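Local coordinates for protein proteolytically activated form of PPO4 Tyrosinase (Agaricus bisporus var. bisporus H97, PDB 4OUA) that catalyses the copper-dependent hydroxylation of monophenols and the oxidation of the resulting diphenols to quinones, most likely as the first step of melanin formation, at residues 106-109 / 110-113; 140-143 / 144-148; 212-215 / 216-220; 284-287 / 288-292; 353-356 / 357-360. All blocks are in the same frame, centred on the assembly; numbering follows the deposited sequence.

Contact 1. Residues 106-109 / 110-113; sequences KGIA and KKFT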
loop_
_atom_site.group_PDB
_atom_site.type_symbol
_atom_site.label_atom_id
_atom_site.label_comp_id
_atom_site.label_asym_id
_atom_site.label_seq_id
_atom_site.Cartn_x
_atom_site.Cartn_y
_atom_site.Cartn_z
ATOM N N LYS A 106 7.020 1.432 18.104
ATOM C CA LYS A 106 7.268 2.166 19.340
ATOM C C LYS A 106 7.633 1.209 20.469
ATOM O O LYS A 106 8.584 1.446 21.213
ATOM C CB LYS A 106 6.048 3.000 19.731
ATOM C CG LYS A 106 5.834 4.231 18.872
ATOM C CD LYS A 106 4.599 4.996 19.313
ATOM C CE LYS A 106 4.432 6.283 18.521
ATOM N NZ LYS A 106 3.193 7.010 18.909
ATOM N N GLY A 107 6.865 0.130 20.591
ATOM C CA GLY A 107 7.137 -0.889 21.584
ATOM C C GLY A 107 8.462 -1.568 21.308
ATOM O O GLY A 107 9.153 -2.008 22.227
ATOM N N ILE A 108 8.816 -1.651 20.031
ATOM C CA ILE A 108 10.094 -2.220 19.629
ATOM C C ILE A 108 11.246 -1.337 20.090
ATOM O O ILE A 108 12.261 -1.830 20.582
ATOM C CB ILE A 108 10.177 -2.401 18.102
ATOM C CG1 ILE A 108 9.117 -3.397 17.624
ATOM C CG2 ILE A 108 11.569 -2.859 17.697
ATOM C CD1 ILE A 108 9.230 -4.763 18.260
ATOM N N ALA A 109 11.073 -0.027 19.936
ATOM C CA ALA A 109 12.117 0.940 20.261
ATOM C C ALA A 109 12.396 1.011 21.760
ATOM O O ALA A 109 13.381 1.615 22.184
ATOM C CB ALA A 109 11.736 2.314 19.736
ATOM N N LYS A 110 11.525 0.396 22.555
ATOM C CA LYS A 110 11.690 0.377 24.005
ATOM C C LYS A 110 12.482 -0.845 24.456
ATOM O O LYS A 110 12.961 -0.900 25.587
ATOM C CB LYS A 110 10.330 0.406 24.705
ATOM C CG LYS A 110 9.469 1.597 24.324
ATOM C CD LYS A 110 10.250 2.898 24.441
ATOM C CE LYS A 110 9.467 4.070 23.869
ATOM N NZ LYS A 110 10.275 5.321 23.866
ATOM N N LYS A 111 12.614 -1.823 23.567
ATOM C CA LYS A 111 13.349 -3.044 23.877
ATOM C C LYS A 111 14.851 -2.851 23.699
ATOM O O LYS A 111 15.650 -3.655 24.178
ATOM C CB LYS A 111 12.866 -4.201 22.998
ATOM C CG LYS A 111 11.408 -4.570 23.196
ATOM C CD LYS A 111 11.038 -5.795 22.372
ATOM C CE LYS A 111 9.558 -6.114 22.495
ATOM N NZ LYS A 111 8.711 -4.984 22.020
ATOM N N PHE A 112 15.232 -1.787 23.001
ATOM C CA PHE A 112 16.643 -1.482 22.805
ATOM C C PHE A 112 17.272 -1.045 24.121
ATOM O O PHE A 112 16.680 -0.277 24.879
ATOM C CB PHE A 112 16.822 -0.402 21.738
ATOM C CG PHE A 112 16.561 -0.883 20.340
ATOM C CD1 PHE A 112 15.291 -0.809 19.791
ATOM C CD2 PHE A 112 17.586 -1.413 19.573
ATOM C CE1 PHE A 112 15.047 -1.254 18.503
ATOM C CE2 PHE A 112 17.349 -1.859 18.286
ATOM C CZ PHE A 112 16.077 -1.779 17.750
ATOM N N THR A 113 18.473 -1.547 24.390
ATOM C CA THR A 113 19.162 -1.259 25.642
ATOM C C THR A 113 20.031 -0.013 25.523
ATOM O O THR A 113 20.354 0.632 26.520
ATOM C CB THR A 113 20.039 -2.444 26.082
ATOM O OG1 THR A 113 19.261 -3.646 26.069
ATOM C CG2 THR A 113 20.588 -2.209 27.481
#
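Gly107 O is held by two donors, both weakly. Lys110 N lies 3.4 Å from Gly107 O, and Lys111 NZ lies 3.0 Å from it. The Lys111 chain folds back to do this. It runs extended from CB to CE and then bends at its last torsion (chi4 60°), which turns NZ onto the carbonyl. NZ also sits 3.8 Å from Ile108 CD1. The firm bond is Lys111 N to Ile108 O at 3.0 Å, with the donor well above the carbonyl plane (59° out of it). Both backbone bonds reach back three residues. This is the C-terminal turn of helix 86-109, the helix that carries the copper ligand His90, where the chain passes into the loop before helix 116-125. Lys110 lays its CG against Lys106 O. The Phe112 ring comes back against the end of the helix. Ala109 CA meets the edge of the ring, 3.7 Å from Phe112 CD1. Phe112 CE1 rests on Ile108 CG2 at 3.9 Å, and the two side chains cross obliquely. Phe112 also stacks on Trp119 of helix 116-125, while Ile108 packs on Leu30 and Arg33 of helix 25-39. Thr113 touches a bound 6-tungstotellurate(VI).

Contact 2. Residues 140-143 / 144-148; sequences PDEI and IKLEQ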
loop_
_atom_site.group_PDB
_atom_site.type_symbol
_atom_site.label_atom_id
_atom_site.label_comp_id
_atom_site.label_asym_id
_atom_site.label_seq_id
_atom_site.Cartn_x
_atom_site.Cartn_y
_atom_site.Cartn_z
ATOM N N PRO A 140 14.930 -4.169 -4.300
ATOM C CA PRO A 140 16.129 -4.615 -3.583
ATOM C C PRO A 140 16.012 -6.065 -3.122
ATOM O O PRO A 140 14.904 -6.589 -3.015
ATOM C CB PRO A 140 16.196 -3.662 -2.385
ATOM C CG PRO A 140 15.400 -2.467 -2.799
ATOM C CD PRO A 140 14.295 -3.014 -3.646
ATOM N N ASP A 141 17.146 -6.703 -2.850
ATOM C CA ASP A 141 17.149 -8.107 -2.460
ATOM C C ASP A 141 16.424 -8.322 -1.137
ATOM O O ASP A 141 15.848 -9.384 -0.903
ATOM C CB ASP A 141 18.583 -8.633 -2.368
ATOM C CG ASP A 141 19.329 -8.521 -3.683
ATOM O OD1 ASP A 141 18.671 -8.338 -4.729
ATOM O OD2 ASP A 141 20.574 -8.622 -3.675
ATOM N N GLU A 142 16.452 -7.308 -0.278
ATOM C CA GLU A 142 15.795 -7.384 1.022
ATOM C C GLU A 142 14.290 -7.583 0.882
ATOM O O GLU A 142 13.630 -8.078 1.794
ATOM C CB GLU A 142 16.072 -6.120 1.841
ATOM C CG GLU A 142 17.524 -5.931 2.258
ATOM C CD GLU A 142 18.403 -5.437 1.126
ATOM O OE1 GLU A 142 17.931 -5.415 -0.030
ATOM O OE2 GLU A 142 19.566 -5.066 1.396
ATOM N N ILE A 143 13.753 -7.200 -0.271
ATOM C CA ILE A 143 12.314 -7.213 -0.487
ATOM C C ILE A 143 11.839 -8.457 -1.228
ATOM O O ILE A 143 10.700 -8.894 -1.057
ATOM C CB ILE A 143 11.866 -5.967 -1.278
ATOM C CG1 ILE A 143 12.246 -4.697 -0.517
ATOM C CG2 ILE A 143 10.371 -6.001 -1.541
ATOM C CD1 ILE A 143 11.650 -4.623 0.872
ATOM N N ILE A 144 12.718 -9.037 -2.040
ATOM C CA ILE A 144 12.298 -10.069 -2.980
ATOM C C ILE A 144 13.092 -11.374 -2.895
ATOM O O ILE A 144 12.593 -12.426 -3.294
ATOM C CB ILE A 144 12.388 -9.544 -4.429
ATOM C CG1 ILE A 144 11.650 -10.476 -5.391
ATOM C CG2 ILE A 144 13.843 -9.365 -4.844
ATOM C CD1 ILE A 144 10.182 -10.633 -5.072
ATOM N N LYS A 145 14.316 -11.317 -2.376
ATOM C CA LYS A 145 15.207 -12.476 -2.453
ATOM C C LYS A 145 15.780 -12.945 -1.111
ATOM O O LYS A 145 15.801 -14.144 -0.831
ATOM C CB LYS A 145 16.359 -12.173 -3.419
ATOM C CG LYS A 145 17.341 -13.321 -3.594
ATOM C CD LYS A 145 18.180 -13.149 -4.852
ATOM C CE LYS A 145 18.945 -11.835 -4.841
ATOM N NZ LYS A 145 19.748 -11.654 -6.085
ATOM N N LEU A 146 16.243 -12.010 -0.287
ATOM C CA LEU A 146 16.936 -12.361 0.953
ATOM C C LEU A 146 16.034 -13.020 1.997
ATOM O O LEU A 146 15.192 -12.362 2.608
ATOM C CB LEU A 146 17.590 -11.118 1.559
ATOM C CG LEU A 146 18.783 -10.543 0.797
ATOM C CD1 LEU A 146 19.265 -9.260 1.453
ATOM C CD2 LEU A 146 19.906 -11.563 0.724
ATOM N N GLU A 147 16.227 -14.321 2.199
ATOM C CA GLU A 147 15.508 -15.062 3.232
ATOM C C GLU A 147 15.846 -14.535 4.622
ATOM O O GLU A 147 14.985 -14.470 5.498
ATOM C CB GLU A 147 15.832 -16.555 3.145
ATOM C CG GLU A 147 15.201 -17.264 1.963
ATOM C CD GLU A 147 13.704 -17.446 2.125
ATOM O OE1 GLU A 147 13.203 -17.282 3.259
ATOM O OE2 GLU A 147 13.031 -17.754 1.120
ATOM N N GLN A 148 17.109 -14.171 4.815
ATOM C CA GLN A 148 17.559 -13.575 6.067
ATOM C C GLN A 148 18.045 -12.154 5.801
ATOM O O GLN A 148 18.616 -11.877 4.746
ATOM C CB GLN A 148 18.674 -14.414 6.698
ATOM C CG GLN A 148 18.331 -15.890 6.877
ATOM C CD GLN A 148 17.512 -16.163 8.127
ATOM O OE1 GLN A 148 17.627 -15.452 9.126
ATOM N NE2 GLN A 148 16.682 -17.199 8.076
#
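Asp141 O takes two firm bonds from the turn that ends the short helix 141-144. Leu146 N reaches Asp141 O at 2.7 Å and almost straight (178°). This is a bond back over five residues, a pi-turn. Lys145 N reaches the same oxygen at 2.9 Å, in the usual helical way. The two donors come from opposite faces of the carbonyl plane, and Ile144 N adds a weak bond. Pro140 stands at the N-cap. Its O accepts Ile143 N at 3.0 Å and, weakly, Ile144 N. Three of the other carbonyls are bonded by residues outside the turn: Asn163 ND2 serves Glu142 O and Leu146 O, and Arg191 NH1 serves Ile143 O. The side chains of Asp141 and Lys145 run side by side. A bend at chi3 (58°) brings Lys145 NZ to 3.7 Å from Asp141 OD1, a long salt bridge. With an alanine in place of Asp141, the ammonium of Lys145 would probably lose this mate and be freer to turn. Leu146 lies alongside Glu142 and puts CD1 3.8 Å from Glu142 CG. On the buried side Ile144 packs on Leu204 and Ile205 of helix 201-224, and its CG2 sits 3.5 Å from Pro140 O.

Contact 3. Residues 212-215 / 216-220; sequences ADST and REKTY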
loop_
_atom_site.group_PDB
_atom_site.type_symbol
_atom_site.label_atom_id
_atom_site.label_comp_id
_atom_site.label_asym_id
_atom_site.label_seq_id
_atom_site.Cartn_x
_atom_site.Cartn_y
_atom_site.Cartn_z
ATOM N N ALA A 212 10.202 -3.949 -17.164
ATOM C CA ALA A 212 10.678 -2.677 -16.624
ATOM C C ALA A 212 10.442 -1.503 -17.573
ATOM O O ALA A 212 9.829 -0.507 -17.193
ATOM C CB ALA A 212 12.156 -2.778 -16.279
ATOM N N ASP A 213 10.934 -1.624 -18.803
ATOM C CA ASP A 213 10.828 -0.550 -19.788
ATOM C C ASP A 213 9.385 -0.125 -20.037
ATOM O O ASP A 213 9.073 1.065 -20.031
ATOM C CB ASP A 213 11.475 -0.973 -21.109
ATOM C CG ASP A 213 12.980 -1.126 -21.003
ATOM O OD1 ASP A 213 13.445 -2.233 -20.657
ATOM O OD2 ASP A 213 13.697 -0.138 -21.268
ATOM N N SER A 214 8.506 -1.096 -20.256
ATOM C CA SER A 214 7.106 -0.803 -20.542
ATOM C C SER A 214 6.408 -0.185 -19.332
ATOM O O SER A 214 5.510 0.644 -19.478
ATOM C CB SER A 214 6.371 -2.070 -20.980
ATOM O OG SER A 214 6.272 -2.996 -19.913
ATOM N N THR A 215 6.827 -0.592 -18.138
ATOM C CA THR A 215 6.227 -0.090 -16.907
ATOM C C THR A 215 6.516 1.396 -16.707
ATOM O O THR A 215 5.652 2.146 -16.254
ATOM C CB THR A 215 6.725 -0.873 -15.678
ATOM O OG1 THR A 215 6.240 -2.220 -15.741
ATOM C CG2 THR A 215 6.225 -0.229 -14.397
ATOM N N ARG A 216 7.731 1.816 -17.044
ATOM C CA ARG A 216 8.106 3.221 -16.929
ATOM C C ARG A 216 7.280 4.084 -17.878
ATOM O O ARG A 216 6.852 5.182 -17.522
ATOM C CB ARG A 216 9.597 3.415 -17.213
ATOM C CG ARG A 216 10.000 4.877 -17.340
ATOM C CD ARG A 216 11.479 5.045 -17.652
ATOM N NE ARG A 216 12.328 4.640 -16.535
ATOM C CZ ARG A 216 13.626 4.911 -16.450
ATOM N NH1 ARG A 216 14.225 5.594 -17.416
ATOM N NH2 ARG A 216 14.324 4.504 -15.399
ATOM N N GLU A 217 7.060 3.578 -19.087
ATOM C CA GLU A 217 6.280 4.296 -20.087
ATOM C C GLU A 217 4.811 4.391 -19.686
ATOM O O GLU A 217 4.179 5.430 -19.868
ATOM C CB GLU A 217 6.412 3.620 -21.452
ATOM C CG GLU A 217 7.814 3.682 -22.035
ATOM C CD GLU A 217 7.905 3.035 -23.403
ATOM O OE1 GLU A 217 7.208 2.022 -23.631
ATOM O OE2 GLU A 217 8.668 3.543 -24.252
ATOM N N LYS A 218 4.271 3.303 -19.144
ATOM C CA LYS A 218 2.896 3.302 -18.663
ATOM C C LYS A 218 2.712 4.314 -17.536
ATOM O O LYS A 218 1.719 5.041 -17.498
ATOM C CB LYS A 218 2.484 1.911 -18.177
ATOM C CG LYS A 218 2.226 0.895 -19.276
ATOM C CD LYS A 218 1.371 -0.249 -18.745
ATOM C CE LYS A 218 1.234 -1.377 -19.755
ATOM N NZ LYS A 218 2.491 -2.162 -19.888
ATOM N N THR A 219 3.677 4.351 -16.621
ATOM C CA THR A 219 3.616 5.251 -15.475
ATOM C C THR A 219 3.723 6.706 -15.907
ATOM O O THR A 219 3.030 7.572 -15.378
ATOM C CB THR A 219 4.730 4.948 -14.461
ATOM O OG1 THR A 219 4.653 3.573 -14.060
ATOM C CG2 THR A 219 4.589 5.838 -13.238
ATOM N N TYR A 220 4.599 6.964 -16.871
ATOM C CA TYR A 220 4.793 8.308 -17.405
ATOM C C TYR A 220 3.490 8.881 -17.951
ATOM O O TYR A 220 3.061 9.961 -17.545
ATOM C CB TYR A 220 5.867 8.293 -18.496
ATOM C CG TYR A 220 6.163 9.646 -19.099
ATOM C CD1 TYR A 220 6.958 10.568 -18.431
ATOM C CD2 TYR A 220 5.655 9.999 -20.343
ATOM C CE1 TYR A 220 7.232 11.806 -18.981
ATOM C CE2 TYR A 220 5.926 11.237 -20.902
ATOM C CZ TYR A 220 6.714 12.135 -20.217
ATOM O OH TYR A 220 6.984 13.365 -20.769
#
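Thr219 grips the carbonyl of Thr215 twice, and this is the close part of the contact. Thr219 OG1 gives a bond of 2.8 Å to Thr215 O, and Thr219 N gives one of 3.0 Å to the same oxygen. They arrive from opposite faces of the carbonyl plane. The hydroxyl can reach because OG1 stands beside its own backbone N, opposite the carbonyl carbon (chi1 -56°). This is the familiar threonine bond to the carbonyl one helical turn back. Thr215 does likewise, with OG1 bonded to Glu211 O. Both threonines are buried in helix 201-224 against helix 246-258, which bears the copper ligands His250 and His254: Thr215 meets Phe256 and Thr219 meets Val249. Replacing Thr219 by an alanine would probably leave Thr215 O with one donor and open a gap beside Val249.

The other side of the helix is looser. Glu217 N holds Asp213 O weakly at 3.4 Å, and Glu217 lies on the surface. Lys218 NZ curls back to 3.9 Å from Ser214 OG without bonding it. That hydroxyl is bonded to Glu211 O, and NZ has a weak, long ion pair with Asp252. The backbone is sounder here, with Lys218 N 3.0 Å from Ser214 O. Satisfied within their own helix, the two threonine hydroxyls are probably tolerated in this buried interface.

Contact 4. Residues 284-287 / 288-292; sequences NVDR and HLSLW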
loop_
_atom_site.group_PDB
_atom_site.type_symbol
_atom_site.label_atom_id
_atom_site.label_comp_id
_atom_site.label_asym_id
_atom_site.label_seq_id
_atom_site.Cartn_x
_atom_site.Cartn_y
_atom_site.Cartn_z
ATOM N N ASN A 284 3.534 3.545 -3.049
ATOM C CA ASN A 284 4.010 4.187 -4.264
ATOM C C ASN A 284 2.846 4.621 -5.145
ATOM O O ASN A 284 2.925 5.631 -5.843
ATOM C CB ASN A 284 4.940 3.248 -5.034
ATOM C CG ASN A 284 5.533 3.896 -6.267
ATOM O OD1 ASN A 284 6.366 4.798 -6.166
ATOM N ND2 ASN A 284 5.116 3.431 -7.439
ATOM N N VAL A 285 1.767 3.844 -5.112
ATOM C CA VAL A 285 0.543 4.213 -5.808
ATOM C C VAL A 285 0.014 5.520 -5.238
ATOM O O VAL A 285 -0.531 6.354 -5.961
ATOM C CB VAL A 285 -0.536 3.123 -5.689
ATOM C CG1 VAL A 285 -1.882 3.646 -6.174
ATOM C CG2 VAL A 285 -0.121 1.880 -6.462
ATOM N N ASP A 286 0.189 5.693 -3.932
ATOM C CA ASP A 286 -0.238 6.911 -3.262
ATOM C C ASP A 286 0.687 8.068 -3.619
ATOM O O ASP A 286 0.258 9.220 -3.676
ATOM C CB ASP A 286 -0.274 6.707 -1.748
ATOM C CG ASP A 286 -0.901 7.875 -1.019
ATOM O OD1 ASP A 286 -2.141 7.886 -0.874
ATOM O OD2 ASP A 286 -0.156 8.782 -0.592
ATOM N N ARG A 287 1.956 7.753 -3.861
ATOM C CA ARG A 287 2.930 8.767 -4.249
ATOM C C ARG A 287 2.600 9.313 -5.631
ATOM O O ARG A 287 2.809 10.492 -5.913
ATOM C CB ARG A 287 4.349 8.199 -4.233
ATOM C CG ARG A 287 5.430 9.246 -4.452
ATOM C CD ARG A 287 6.819 8.642 -4.358
ATOM N NE ARG A 287 7.150 7.858 -5.542
ATOM C CZ ARG A 287 7.932 8.288 -6.526
ATOM N NH1 ARG A 287 8.474 9.496 -6.464
ATOM N NH2 ARG A 287 8.178 7.509 -7.568
ATOM N N HIS A 288 2.089 8.438 -6.492
ATOM C CA HIS A 288 1.650 8.835 -7.822
ATOM C C HIS A 288 0.522 9.852 -7.713
ATOM O O HIS A 288 0.491 10.846 -8.439
ATOM C CB HIS A 288 1.195 7.616 -8.629
ATOM C CG HIS A 288 2.315 6.718 -9.051
ATOM N ND1 HIS A 288 2.104 5.470 -9.595
ATOM C CD2 HIS A 288 3.659 6.890 -9.017
ATOM C CE1 HIS A 288 3.268 4.910 -9.878
ATOM N NE2 HIS A 288 4.227 5.751 -9.535
ATOM N N LEU A 289 -0.400 9.592 -6.792
ATOM C CA LEU A 289 -1.513 10.497 -6.548
ATOM C C LEU A 289 -1.010 11.862 -6.089
ATOM O O LEU A 289 -1.525 12.894 -6.514
ATOM C CB LEU A 289 -2.464 9.902 -5.508
ATOM C CG LEU A 289 -3.738 10.695 -5.222
ATOM C CD1 LEU A 289 -4.534 10.894 -6.499
ATOM C CD2 LEU A 289 -4.572 9.985 -4.172
ATOM N N SER A 290 0.003 11.860 -5.227
ATOM C CA SER A 290 0.602 13.101 -4.743
ATOM C C SER A 290 1.278 13.860 -5.880
ATOM O O SER A 290 1.152 15.079 -5.982
ATOM C CB SER A 290 1.613 12.818 -3.629
ATOM O OG SER A 290 0.974 12.323 -2.466
ATOM N N LEU A 291 1.996 13.130 -6.732
ATOM C CA LEU A 291 2.677 13.728 -7.875
ATOM C C LEU A 291 1.677 14.270 -8.889
ATOM O O LEU A 291 1.844 15.369 -9.419
ATOM C CB LEU A 291 3.600 12.711 -8.547
ATOM C CG LEU A 291 4.883 12.340 -7.802
ATOM C CD1 LEU A 291 5.706 11.356 -8.618
ATOM C CD2 LEU A 291 5.696 13.583 -7.484
ATOM N N TRP A 292 0.639 13.484 -9.153
ATOM C CA TRP A 292 -0.411 13.880 -10.082
ATOM C C TRP A 292 -1.127 15.136 -9.593
ATOM O O TRP A 292 -1.485 16.003 -10.389
ATOM C CB TRP A 292 -1.407 12.735 -10.275
ATOM C CG TRP A 292 -2.613 13.107 -11.070
ATOM C CD1 TRP A 292 -2.753 13.049 -12.425
ATOM C CD2 TRP A 292 -3.860 13.589 -10.557
ATOM N NE1 TRP A 292 -4.011 13.468 -12.789
ATOM C CE2 TRP A 292 -4.708 13.806 -11.663
ATOM C CE3 TRP A 292 -4.340 13.861 -9.273
ATOM C CZ2 TRP A 292 -6.010 14.282 -11.520
ATOM C CZ3 TRP A 292 -5.632 14.333 -9.134
ATOM C CH2 TRP A 292 -6.452 14.538 -10.251
#
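His288 lies under the carbonyl of Asn284, one turn earlier in helix 277-295. Asn284 O stands 3.4 Å above one face of the imidazole, measured to the ring plane and offset toward the rim. The same oxygen accepts His288 N at 3.0 Å. The Asn284 amide is turned steeply against the ring, with the planes 73° apart, and its ND2 comes 3.4 Å from His288 CE1. CG of Asn284 is opposite its own backbone N (chi1 -177°), which sets the amide between the histidine and Arg287. Its other end, OD1, takes a bond of 3.2 Å from Arg287 NE. The bond lies in the guanidinium plane, at the edge of the group. Leu291 approaches the same guanidinium from a different direction. Its CD1 sits over one face, 4.0 Å from Arg287 NH1, and the two side chains lie side by side. On another side of the helix Ser290 N bonds Asp286 O at 3.1 Å, and Ser290 OG adds a weak bond to it. The Asp286 carboxylate is held by Arg91, Tyr349 and Tyr351. Val285 packs on the copper ligand His250, so this turn backs the metal site. Arg287 also makes salt bridges to Asp132 and Asp353. With two carboxylates and the Asn284 amide around it, the buried arginine is likely to stay charged and fixed in rotation.

Contact 5. Residues 353-356 / 357-360; sequences DFDK and VKGG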
loop_
_atom_site.group_PDB
_atom_site.type_symbol
_atom_site.label_atom_id
_atom_site.label_comp_id
_atom_site.label_asym_id
_atom_site.label_seq_id
_atom_site.Cartn_x
_atom_site.Cartn_y
_atom_site.Cartn_z
ATOM N N ASP A 353 9.891 13.738 -2.966
ATOM C CA ASP A 353 9.844 14.385 -4.272
ATOM C C ASP A 353 9.565 15.879 -4.148
ATOM O O ASP A 353 9.837 16.646 -5.070
ATOM C CB ASP A 353 8.776 13.732 -5.154
ATOM C CG ASP A 353 8.923 12.224 -5.229
ATOM O OD1 ASP A 353 8.378 11.530 -4.344
ATOM O OD2 ASP A 353 9.582 11.733 -6.170
ATOM N N PHE A 354 9.029 16.287 -3.001
ATOM C CA PHE A 354 8.603 17.666 -2.799
ATOM C C PHE A 354 9.531 18.462 -1.884
ATOM O O PHE A 354 9.256 19.622 -1.579
ATOM C CB PHE A 354 7.186 17.699 -2.222
ATOM C CG PHE A 354 6.167 17.000 -3.073
ATOM C CD1 PHE A 354 5.604 17.639 -4.165
ATOM C CD2 PHE A 354 5.764 15.711 -2.777
ATOM C CE1 PHE A 354 4.663 17.001 -4.949
ATOM C CE2 PHE A 354 4.822 15.066 -3.557
ATOM C CZ PHE A 354 4.271 15.713 -4.644
ATOM N N ASP A 355 10.628 17.843 -1.454
ATOM C CA ASP A 355 11.495 18.439 -0.437
ATOM C C ASP A 355 12.085 19.786 -0.849
ATOM O O ASP A 355 12.164 20.708 -0.034
ATOM C CB ASP A 355 12.630 17.474 -0.075
ATOM C CG ASP A 355 12.168 16.341 0.828
ATOM O OD1 ASP A 355 11.101 16.478 1.465
ATOM O OD2 ASP A 355 12.880 15.315 0.907
ATOM N N LYS A 356 12.495 19.903 -2.108
ATOM C CA LYS A 356 13.143 21.122 -2.583
ATOM C C LYS A 356 12.148 22.228 -2.935
ATOM O O LYS A 356 12.551 23.317 -3.344
ATOM C CB LYS A 356 14.025 20.818 -3.795
ATOM C CG LYS A 356 15.483 20.548 -3.457
ATOM C CD LYS A 356 15.650 19.272 -2.651
ATOM C CE LYS A 356 17.114 19.022 -2.320
ATOM N NZ LYS A 356 17.329 17.696 -1.674
ATOM N N VAL A 357 10.857 21.955 -2.777
ATOM C CA VAL A 357 9.832 22.945 -3.099
ATOM C C VAL A 357 8.779 23.065 -2.003
ATOM O O VAL A 357 7.616 23.359 -2.281
ATOM C CB VAL A 357 9.120 22.617 -4.429
ATOM C CG1 VAL A 357 10.093 22.718 -5.597
ATOM C CG2 VAL A 357 8.483 21.234 -4.369
ATOM N N LYS A 358 9.188 22.839 -0.758
ATOM C CA LYS A 358 8.269 22.951 0.369
ATOM C C LYS A 358 7.873 24.404 0.607
ATOM O O LYS A 358 8.723 25.301 0.606
ATOM C CB LYS A 358 8.890 22.361 1.634
ATOM C CG LYS A 358 9.157 20.869 1.553
ATOM C CD LYS A 358 9.744 20.345 2.853
ATOM C CE LYS A 358 8.778 20.527 4.012
ATOM N NZ LYS A 358 9.341 20.015 5.295
ATOM N N GLY A 359 6.578 24.634 0.806
ATOM C CA GLY A 359 6.079 25.974 1.051
ATOM C C GLY A 359 6.139 26.846 -0.186
ATOM O O GLY A 359 6.155 28.073 -0.097
ATOM N N GLY A 360 6.178 26.203 -1.347
ATOM C CA GLY A 360 6.224 26.914 -2.609
ATOM C C GLY A 360 4.853 27.068 -3.237
ATOM O O GLY A 360 3.915 26.346 -2.898
#
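Phe354 O accepts Val357 N at 3.1 Å, the donor standing above the carbonyl plane (56° out of it), and a type II beta turn follows from Val357 to Gly360. Gly360 N closes that turn with a weak bond to Val357 O. Gly359 is in its third position with a positive phi (71°), which favours glycine. Val357 puts CG2 in the crowded position between its backbone N and carbonyl carbon (chi1 -65°). This methyl faces back toward the preceding turn, 354-357, 3.3 Å from Phe354 O, and it touches Phe354 CB at 4.3 Å. Lys358 lays its aliphatic part over that preceding turn. Its CG is 3.4 Å from Phe354 O and equally 3.4 Å from Asp355 O. The chain then bends at chi3 and NZ stops 5.5 Å from Asp355 OD1, with no contact between the charges. Asp355 OD1 is instead hydrogen-bonded to Asn14 of strand 13-14. That strand pairs in parallel with strand 349-350, just before this loop. The Phe354 ring leads away from Val357 and lies against two helices. It packs on Ser290, Leu291 and Ala294 of helix 277-295 and on Ile369 of helix 362-377, whose Tyr368 meets Val357.

Contact 4 is the core contact: all its touching residues are buried, and Asp286 and Arg287 are paired with charges inside the protein. Contact 5 is at the surface, and contacts 1, 2 and 3 are partly buried. Contacts 3 and 4 are turns within long helices. They meet where Thr219 CG2 packs on His288 NE2 at 3.7 Å. Contacts 4 and 5 are joined by charge, Arg287 NH1 to Asp353 OD2, and by Phe354 on Leu291. Contacts 1 and 2 are helix ends running into loops, and they touch none of the others. There, lysines fold back on carbonyls or a carboxylate. Contacts 1 and 3 lie on opposite sides of the chain's centre.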